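Lipolytic protein G-D-S-L family (Chitinophaga pinensis, PDB 4Q7Q) probably hydrolyses ester bonds as a lipase or acylhydrolase of the GDSL family, although its substrate is unknown. Local coordinates at residues L6-I11 with A71-V76; A122-I127 with E171-V176. One frame throughout, in Å; residues are numbered along the deposited sequence.

Contact 1: residues L6-I11 with A71-V76; sequences LTWVAI and ADVYSV
S75 and I11 are joined through backbone and through water. I11 N donates to S75 O at 2.8 Å, from 27° out of the carbonyl plane, and the same oxygen lies against I11 CB. On the face shared with W8 and A10, S75 OG sits between its backbone N and carbonyl carbon (chi1 59°), where it meets the edge of the W8 indole. W8 NE1 donates to this OG at 2.8 Å with an N-H...O angle of 157°, the oxygen lying in the ring plane. A water 2.7 Å from S75 OG also donates to I11 O, so the hydroxyl has two polar partners in a buried setting. A10 CB covers one face of the same indole near its rim, and F255 meets W8 edge-to-face. Segments 6-11 and 71-76 supply neighbouring parallel strands of the central sheet of the SGNH-hydrolase alpha/beta fold. W8, A10, V73 and S75 share one face; V9, I11, Y74 and V76 share the other, where I11 CD1 comes within 4.4 Å of both Y74 CD2 and V76 CG2. At the start of the pairing the D72 carboxylate takes the place of a backbone carbonyl: its OD2 accepts T7 N at 2.8 Å through the anti lone pair, while A71 O accepts N119 ND2. T7 O receives both D72 N and V73 N. L6 CD2 packs 3.8 Å from D72 CG, the two side chains crossing at about a right angle.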
loop_
_atom_site.group_PDB
_atom_site.type_symbol
_atom_site.label_atom_id
_atom_site.label_comp_id
_atom_site.label_asym_id
_atom_site.label_seq_id
_atom_site.Cartn_x
_atom_site.Cartn_y
_atom_site.Cartn_z
ATOM N N LEU A 6 1.727 21.755 -9.816
ATOM C CA LEU A 6 2.752 20.727 -9.862
ATOM C C LEU A 6 2.146 19.402 -10.304
ATOM O O LEU A 6 1.097 18.986 -9.808
ATOM C CB LEU A 6 3.411 20.555 -8.491
ATOM C CG LEU A 6 4.159 21.761 -7.923
ATOM C CD1 LEU A 6 4.609 21.473 -6.497
ATOM C CD2 LEU A 6 5.343 22.128 -8.811
ATOM N N THR A 7 2.814 18.744 -11.242
ATOM C CA THR A 7 2.402 17.423 -11.684
ATOM C C THR A 7 3.012 16.382 -10.751
ATOM O O THR A 7 4.225 16.359 -10.537
ATOM C CB THR A 7 2.828 17.154 -13.138
ATOM O OG1 THR A 7 2.141 18.060 -14.016
ATOM C CG2 THR A 7 2.500 15.724 -13.540
ATOM N N TRP A 8 2.155 15.535 -10.194
ATOM C CA TRP A 8 2.553 14.524 -9.226
ATOM C C TRP A 8 2.212 13.141 -9.753
ATOM O O TRP A 8 1.039 12.813 -9.919
ATOM C CB TRP A 8 1.820 14.769 -7.904
ATOM C CG TRP A 8 1.791 13.601 -6.945
ATOM C CD1 TRP A 8 2.785 12.685 -6.718
ATOM C CD2 TRP A 8 0.697 13.223 -6.106
ATOM N NE1 TRP A 8 2.377 11.774 -5.771
ATOM C CE2 TRP A 8 1.095 12.079 -5.386
ATOM C CE3 TRP A 8 -0.584 13.743 -5.890
ATOM C CZ2 TRP A 8 0.257 11.445 -4.469
ATOM C CZ3 TRP A 8 -1.412 13.117 -4.978
ATOM C CH2 TRP A 8 -0.986 11.982 -4.274
ATOM N N VAL A 9 3.242 12.341 -10.013
ATOM C CA VAL A 9 3.061 10.957 -10.428
ATOM C C VAL A 9 3.077 10.064 -9.192
ATOM O O VAL A 9 4.062 10.034 -8.444
ATOM C CB VAL A 9 4.150 10.511 -11.427
ATOM C CG1 VAL A 9 4.067 9.017 -11.699
ATOM C CG2 VAL A 9 4.018 11.293 -12.718
ATOM N N ALA A 10 1.964 9.372 -8.958
ATOM C CA ALA A 10 1.847 8.469 -7.825
ATOM C C ALA A 10 2.051 7.040 -8.301
ATOM O O ALA A 10 1.178 6.464 -8.939
ATOM C CB ALA A 10 0.481 8.623 -7.162
ATOM N N ILE A 11 3.217 6.480 -7.996
ATOM C CA ILE A 11 3.542 5.115 -8.384
ATOM C C ILE A 11 3.119 4.204 -7.244
ATOM O O ILE A 11 3.396 4.485 -6.073
ATOM C CB ILE A 11 5.056 4.963 -8.660
ATOM C CG1 ILE A 11 5.448 5.857 -9.836
ATOM C CG2 ILE A 11 5.440 3.497 -8.931
ATOM C CD1 ILE A 11 6.925 5.943 -10.076
ATOM N N ALA A 71 7.632 14.713 -14.512
ATOM C CA ALA A 71 6.751 15.359 -13.546
ATOM C C ALA A 71 7.574 16.026 -12.458
ATOM O O ALA A 71 8.786 15.818 -12.370
ATOM C CB ALA A 71 5.791 14.347 -12.934
ATOM N N ASP A 72 6.904 16.806 -11.616
ATOM C CA ASP A 72 7.586 17.638 -10.634
ATOM C C ASP A 72 7.874 16.877 -9.349
ATOM O O ASP A 72 8.851 17.163 -8.654
ATOM C CB ASP A 72 6.748 18.878 -10.318
ATOM C CG ASP A 72 6.477 19.724 -11.543
ATOM O OD1 ASP A 72 7.450 20.262 -12.104
ATOM O OD2 ASP A 72 5.298 19.851 -11.943
ATOM N N VAL A 73 7.010 15.920 -9.025
ATOM C CA VAL A 73 7.187 15.106 -7.832
ATOM C C VAL A 73 6.673 13.705 -8.101
ATOM O O VAL A 73 5.673 13.524 -8.793
ATOM C CB VAL A 73 6.476 15.725 -6.593
ATOM C CG1 VAL A 73 5.016 16.011 -6.886
ATOM C CG2 VAL A 73 6.610 14.834 -5.364
ATOM N N TYR A 74 7.383 12.717 -7.569
ATOM C CA TYR A 74 6.983 11.326 -7.666
ATOM C C TYR A 74 6.861 10.749 -6.265
ATOM O O TYR A 74 7.731 10.974 -5.419
ATOM C CB TYR A 74 8.027 10.521 -8.443
ATOM C CG TYR A 74 8.241 10.968 -9.876
ATOM C CD1 TYR A 74 8.967 12.124 -10.171
ATOM C CD2 TYR A 74 7.741 10.224 -10.940
ATOM C CE1 TYR A 74 9.175 12.529 -11.479
ATOM C CE2 TYR A 74 7.942 10.626 -12.261
ATOM C CZ TYR A 74 8.664 11.780 -12.522
ATOM O OH TYR A 74 8.883 12.203 -13.819
ATOM N N SER A 75 5.780 10.020 -6.010
ATOM C CA SER A 75 5.717 9.199 -4.807
ATOM C C SER A 75 5.763 7.731 -5.202
ATOM O O SER A 75 5.309 7.346 -6.289
ATOM C CB SER A 75 4.478 9.507 -3.954
ATOM O OG SER A 75 3.276 9.307 -4.672
ATOM N N VAL A 76 6.349 6.913 -4.334
ATOM C CA VAL A 76 6.430 5.481 -4.572
ATOM C C VAL A 76 5.873 4.756 -3.358
ATOM O O VAL A 76 6.389 4.900 -2.250
ATOM C CB VAL A 76 7.883 5.030 -4.828
ATOM C CG1 VAL A 76 7.949 3.529 -5.118
ATOM C CG2 VAL A 76 8.482 5.827 -5.986
HETATM O O HOH W 1 2.325 6.814 -4.562
#

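Contact 2: residues A122-I127 with E171-V176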
loop_
_atom_site.group_PDB
_atom_site.type_symbol
_atom_site.label_atom_id
_atom_site.label_comp_id
_atom_site.label_asym_id
_atom_site.label_seq_id
_atom_site.Cartn_x
_atom_site.Cartn_y
_atom_site.Cartn_z
ATOM N N ALA A 122 13.106 16.458 -10.108
ATOM C CA ALA A 122 11.855 16.123 -9.434
ATOM C C ALA A 122 12.059 15.735 -7.973
ATOM O O ALA A 122 13.064 15.114 -7.615
ATOM C CB ALA A 122 11.138 15.000 -10.173
ATOM N N LYS A 123 11.098 16.109 -7.133
ATOM C CA LYS A 123 11.068 15.631 -5.756
ATOM C C LYS A 123 10.595 14.185 -5.710
ATOM O O LYS A 123 9.774 13.761 -6.525
ATOM C CB LYS A 123 10.148 16.500 -4.898
ATOM C CG LYS A 123 10.572 17.955 -4.795
ATOM C CD LYS A 123 12.057 18.085 -4.501
ATOM N N ILE A 124 11.131 13.430 -4.758
ATOM C CA ILE A 124 10.737 12.040 -4.567
ATOM C C ILE A 124 10.300 11.808 -3.125
ATOM O O ILE A 124 10.937 12.286 -2.186
ATOM C CB ILE A 124 11.880 11.056 -4.927
ATOM C CG1 ILE A 124 12.395 11.314 -6.347
ATOM C CG2 ILE A 124 11.404 9.615 -4.794
ATOM C CD1 ILE A 124 13.541 10.411 -6.758
ATOM N N VAL A 125 9.193 11.094 -2.956
ATOM C CA VAL A 125 8.741 10.680 -1.637
ATOM C C VAL A 125 8.461 9.182 -1.668
ATOM O O VAL A 125 7.827 8.687 -2.596
ATOM C CB VAL A 125 7.452 11.440 -1.240
ATOM C CG1 VAL A 125 6.876 10.900 0.060
ATOM C CG2 VAL A 125 7.723 12.928 -1.124
ATOM N N LEU A 126 8.957 8.455 -0.668
ATOM C CA LEU A 126 8.643 7.037 -0.532
ATOM C C LEU A 126 7.607 6.850 0.568
ATOM O O LEU A 126 7.581 7.602 1.541
ATOM C CB LEU A 126 9.899 6.227 -0.207
ATOM C CG LEU A 126 11.129 6.480 -1.084
ATOM C CD1 LEU A 126 12.277 5.590 -0.637
ATOM C CD2 LEU A 126 10.815 6.280 -2.566
ATOM N N ILE A 127 6.752 5.848 0.404
ATOM C CA ILE A 127 5.720 5.547 1.388
ATOM C C ILE A 127 5.849 4.093 1.821
ATOM O O ILE A 127 5.817 3.200 0.979
ATOM C CB ILE A 127 4.320 5.775 0.797
ATOM C CG1 ILE A 127 4.220 7.183 0.201
ATOM C CG2 ILE A 127 3.239 5.514 1.838
ATOM C CD1 ILE A 127 2.855 7.513 -0.334
ATOM N N GLU A 171 19.323 8.108 0.696
ATOM C CA GLU A 171 19.194 9.070 -0.393
ATOM C C GLU A 171 18.798 10.466 0.078
ATOM O O GLU A 171 18.732 11.403 -0.726
ATOM C CB GLU A 171 18.163 8.572 -1.411
ATOM C CG GLU A 171 18.610 7.384 -2.238
ATOM C CD GLU A 171 19.520 7.782 -3.388
ATOM O OE1 GLU A 171 20.059 8.910 -3.370
ATOM O OE2 GLU A 171 19.693 6.966 -4.315
ATOM N N GLN A 172 18.543 10.597 1.378
ATOM C CA GLN A 172 17.969 11.814 1.947
ATOM C C GLN A 172 16.658 12.152 1.240
ATOM O O GLN A 172 16.410 13.296 0.850
ATOM C CB GLN A 172 18.962 12.975 1.891
ATOM C CG GLN A 172 20.293 12.647 2.532
ATOM C CD GLN A 172 21.193 13.854 2.650
ATOM O OE1 GLN A 172 20.735 14.954 2.963
ATOM N NE2 GLN A 172 22.480 13.660 2.395
ATOM N N ILE A 173 15.837 11.123 1.072
ATOM C CA ILE A 173 14.511 11.238 0.487
ATOM C C ILE A 173 13.487 11.045 1.597
ATOM O O ILE A 173 13.578 10.091 2.360
ATOM C CB ILE A 173 14.292 10.148 -0.589
ATOM C CG1 ILE A 173 15.112 10.471 -1.840
ATOM C CG2 ILE A 173 12.817 10.001 -0.928
ATOM C CD1 ILE A 173 14.811 11.825 -2.422
ATOM N N PRO A 174 12.510 11.956 1.699
ATOM C CA PRO A 174 11.507 11.812 2.760
ATOM C C PRO A 174 10.682 10.535 2.612
ATOM O O PRO A 174 10.395 10.096 1.493
ATOM C CB PRO A 174 10.603 13.028 2.558
ATOM C CG PRO A 174 11.387 13.979 1.711
ATOM C CD PRO A 174 12.265 13.135 0.855
ATOM N N VAL A 175 10.307 9.957 3.746
ATOM C CA VAL A 175 9.501 8.749 3.773
ATOM C C VAL A 175 8.257 8.962 4.633
ATOM O O VAL A 175 8.347 9.421 5.773
ATOM C CB VAL A 175 10.297 7.554 4.337
ATOM C CG1 VAL A 175 9.420 6.321 4.406
ATOM C CG2 VAL A 175 11.530 7.286 3.493
ATOM N N VAL A 176 7.092 8.670 4.070
ATOM C CA VAL A 176 5.868 8.610 4.852
ATOM C C VAL A 176 5.807 7.224 5.470
ATOM O O VAL A 176 5.643 6.232 4.762
ATOM C CB VAL A 176 4.632 8.828 3.970
ATOM C CG1 VAL A 176 3.355 8.672 4.796
ATOM C CG2 VAL A 176 4.693 10.197 3.313
#
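I173 lies against I124 and L126 where the loop leaving helix 157-171 comes alongside strand 123-127. The arrangement closes a beta-alpha-beta crossover: strand 123-127 and strand 175-176 are parallel neighbours in the central sheet, and the chain between them includes that helix. CB of I173 is directed toward strand 123-127, and the side chain forks there. One branch, CG2, is anti to the backbone N and comes within 3.2 Å of I124 O; it also meets L126 CG at 3.9 Å. The other runs through CG1, and chi2 of -57° turns CD1 back to lie 3.9 Å from I124 CB. An alanine here would probably open a gap beside I124 CB and L126 CG, which would lose CD1 and CG2 as neighbours. P174 follows with its CD 3.4 Å from I124 O; with no N-H to offer, the proline cannot donate to that oxygen, and the parallel ladder begins one step later. L126 N then donates to P174 O at 3.1 Å, with an N-H...O angle of 166°, and V176 N returns a bond to L126 O. Along this pairing the side chains fall on two faces. L126 and V175 share the face covered by helix 157-171, which presents V164 to both, whereas V125, I127 and V176 lie on the other, where helix 241-257 packs on V125 and V176. There the V176 and V125 side chains cross at an oblique angle, CG2 of V176 4.0 Å from CG1 of V125, and V176 CB lies 4.1 Å from I127 CG1.

In the fold
Contacts 1 and 2 are two seams of one parallel sheet, separated by the seam between strands 73-77 and 123-127; their centres are 11 Å apart. Across that middle seam Y74 N lies 2.8 Å from K123 O and V76 O 2.8 Å from I127 N, both probable hydrogen bonds. Where these strands begin, A122 CB packs 3.4 Å from Y74 CE1. Contact 2 ends at strand 175-176, one of the two edge strands within the chain, whereas strand 6-12 of contact 1 lies inside the sheet, beside the other, 44-50. Strand 6-12 leads almost directly to S14, which with D235 and H238 has the geometry of a catalytic triad and is probably the nucleophile, as in other GDSL hydrolases.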